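Local coordinates for Atp-dependent DNA ligase (Psychromonas sp., PDB 4D05), which probably seals nicks in DNA at the expense of ATP, working through an enzyme-adenylate intermediate, at residues Q109-N112 and K113-L117. Numbering follows the deposited sequence.
Sequences QRIN and KMQTL
Two successive turns of helix 107-121, an amphipathic helix on the nucleotide-binding domain, meet here through I111 and M114 on the buried side and N112, Q115 and T116 on the outer side. M114, a selenomethionine, bends at its last torsion (chi3 -75°), which turns the methyl back along the helix: CE comes to 3.7 Å from I111 CA and 4.1 Å from I111 CG1. M114 CG also packs against R110 O, which accepts a hydrogen bond from M114 N at 2.9 Å. The i to i+4 ladder runs on with Q115 N to I111 O at 3.0 Å, while T116 N to N112 O is weak and long. The helix is the crossover of a beta-alpha-beta unit, between parallel neighbouring strands 94-99 and 126-128; M114 and Q115 both touch M128 of the second strand. R110, also buried, forms a salt bridge through NE with D99 at the end of the first, and its NH1 bonds to the carbonyls of V105 and A162. On the outer side the amides of N112 and Q115 stand 74° apart and are joined by a water, which accepts from N112 ND2 at 2.9 Å and donates to Q115 OE1. A second water donates to N112 O and is hydrogen-bonded to T116 OG1, giving that weakly bonded carbonyl an additional partner.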
ATOM      1  N   GLN A 109      16.057   4.208 -16.180  1.00  3.93           N
ATOM      2  CA  GLN A 109      17.301   4.942 -15.902  1.00  3.99           C
ATOM      3  C   GLN A 109      17.356   5.467 -14.487  1.00  3.70           C
ATOM      4  O   GLN A 109      18.432   5.616 -13.924  1.00  3.69           O
ATOM      5  CB  GLN A 109      17.492   6.083 -16.899  1.00  3.00           C
ATOM      6  CG  GLN A 109      17.981   5.604 -18.265  1.00  5.39           C
ATOM      7  CD  GLN A 109      18.360   6.745 -19.211  1.00  5.30           C
ATOM      8  OE1 GLN A 109      18.563   7.875 -18.799  1.00  6.11           O
ATOM      9  NE2 GLN A 109      18.501   6.422 -20.485  1.00  4.50           N
ATOM     10  N   ARG A 110      16.205   5.776 -13.904  1.00  3.52           N
ATOM     11  CA  ARG A 110      16.204   6.210 -12.524  1.00  3.62           C
ATOM     12  C   ARG A 110      16.665   5.073 -11.614  1.00  3.01           C
ATOM     13  O   ARG A 110      17.396   5.303 -10.690  1.00  4.37           O
ATOM     14  CB  ARG A 110      14.836   6.754 -12.111  1.00  3.46           C
ATOM     15  CG  ARG A 110      14.461   7.943 -12.972  1.00  6.77           C
ATOM     16  CD  ARG A 110      13.314   8.813 -12.654  1.00  8.09           C
ATOM     17  NE  ARG A 110      12.091   8.216 -12.194  1.00  6.65           N
ATOM     18  CZ  ARG A 110      10.951   8.086 -12.868  1.00  6.03           C
ATOM     19  NH1 ARG A 110      10.849   8.323 -14.170  1.00  5.75           N
ATOM     20  NH2 ARG A 110       9.900   7.609 -12.231  1.00  6.78           N
ATOM     21  N   ILE A 111      16.233   3.841 -11.874  1.00  2.57           N
ATOM     22  CA  ILE A 111      16.714   2.709 -11.088  1.00  2.44           C
ATOM     23  C   ILE A 111      18.229   2.585 -11.186  1.00  2.72           C
ATOM     24  O   ILE A 111      18.931   2.378 -10.206  1.00  3.98           O
ATOM     25  CB  ILE A 111      16.085   1.400 -11.575  1.00  3.41           C
ATOM     26  CG1 ILE A 111      14.575   1.374 -11.280  1.00  2.42           C
ATOM     27  CG2 ILE A 111      16.764   0.221 -10.932  1.00  3.11           C
ATOM     28  CD1 ILE A 111      13.875   0.193 -11.935  1.00  4.67           C
ATOM     29  N   ASN A 112      18.758   2.723 -12.395  1.00  3.41           N
ATOM     30  CA  ASN A 112      20.199   2.603 -12.549  1.00  4.22           C
ATOM     31  C   ASN A 112      20.937   3.668 -11.739  1.00  4.70           C
ATOM     32  O   ASN A 112      21.943   3.386 -11.085  1.00  5.55           O
ATOM     33  CB  ASN A 112      20.566   2.663 -14.022  1.00  6.29           C
ATOM     34  CG  ASN A 112      21.947   2.192 -14.272  1.00  9.36           C
ATOM     35  OD1 ASN A 112      22.883   2.989 -14.182  1.00 10.96           O
ATOM     36  ND2 ASN A 112      22.114   0.854 -14.559  1.00  9.88           N
ATOM     37  N   LYS A 113      20.417   4.887 -11.767  1.00  3.80           N
ATOM     38  CA  LYS A 113      21.025   5.951 -10.976  1.00  4.58           C
ATOM     39  C   LYS A 113      20.920   5.659  -9.475  1.00  4.65           C
ATOM     40  O   LYS A 113      21.882   5.859  -8.744  1.00  6.39           O
ATOM     41  CB  LYS A 113      20.438   7.312 -11.311  1.00  6.25           C
ATOM     42  CG  LYS A 113      21.152   8.439 -10.604  1.00  6.53           C
ATOM     43  CD  LYS A 113      20.727   9.780 -11.105  1.00  8.29           C
ATOM     44  CE  LYS A 113      21.478  10.868 -10.414  1.00 12.49           C
ATOM     45  NZ  LYS A 113      21.190  12.204 -11.006  1.00 20.38           N
HETATM   46  N   MSE A 114      19.750   5.222  -9.020  1.00  4.43           N
HETATM   47  CA  MSE A 114      19.578   4.933  -7.609  1.00  2.96           C
HETATM   48  C   MSE A 114      20.562   3.869  -7.119  1.00  4.27           C
HETATM   49  O   MSE A 114      21.103   3.986  -6.014  1.00  4.59           O
HETATM   50  CB  MSE A 114      18.135   4.465  -7.327  1.00  4.64           C
HETATM   51  CG  MSE A 114      17.150   5.577  -7.405  1.00  5.74           C
HETATM   52 SE   MSE A 114      15.369   5.050  -6.687  1.00  8.68          SE
HETATM   53  CE  MSE A 114      14.831   3.971  -8.170  1.00  8.27           C
ATOM     54  N   GLN A 115      20.799   2.834  -7.931  1.00  5.65           N
ATOM     55  CA  GLN A 115      21.742   1.764  -7.556  1.00  7.28           C
ATOM     56  C   GLN A 115      23.111   2.378  -7.295  1.00  7.51           C
ATOM     57  O   GLN A 115      23.748   2.055  -6.312  1.00  7.68           O
ATOM     58  CB  GLN A 115      21.876   0.683  -8.639  1.00  9.46           C
ATOM     59  CG  GLN A 115      20.598  -0.122  -8.873  1.00 16.10           C
ATOM     60  CD  GLN A 115      20.664  -1.124 -10.055  1.00 18.64           C
ATOM     61  OE1 GLN A 115      20.873  -0.742 -11.213  1.00 20.32           O
ATOM     62  NE2 GLN A 115      20.387  -2.403  -9.761  1.00 23.74           N
ATOM     63  N   THR A 116      23.547   3.255  -8.188  1.00  6.92           N
ATOM     64  CA  THR A 116      24.823   3.954  -8.024  1.00  8.43           C
ATOM     65  C   THR A 116      24.848   4.858  -6.803  1.00  7.81           C
ATOM     66  O   THR A 116      25.805   4.843  -6.046  1.00  9.00           O
ATOM     67  CB  THR A 116      25.182   4.752  -9.290  1.00 12.14           C
ATOM     68  OG1 THR A 116      25.378   3.844 -10.377  1.00 15.67           O
ATOM     69  CG2 THR A 116      26.474   5.491  -9.088  1.00 14.95           C
ATOM     70  N   LEU A 117      23.804   5.658  -6.615  1.00  6.48           N
ATOM     71  CA  LEU A 117      23.722   6.535  -5.456  1.00  7.17           C
ATOM     72  C   LEU A 117      23.852   5.736  -4.146  1.00  6.86           C
ATOM     73  O   LEU A 117      24.612   6.105  -3.247  1.00  6.93           O
ATOM     74  CB  LEU A 117      22.406   7.315  -5.458  1.00  7.97           C
ATOM     75  CG  LEU A 117      22.203   8.352  -6.566  1.00  8.53           C
ATOM     76  CD1 LEU A 117      20.803   8.927  -6.419  1.00  9.55           C
ATOM     77  CD2 LEU A 117      23.255   9.446  -6.515  1.00 10.26           C
TER
HETATM   78  O   HOH W   1      19.795  -0.882 -14.256  1.00 21.92           O
HETATM   79  O   HOH W   2      24.053   1.552 -11.642  0.96 22.80           O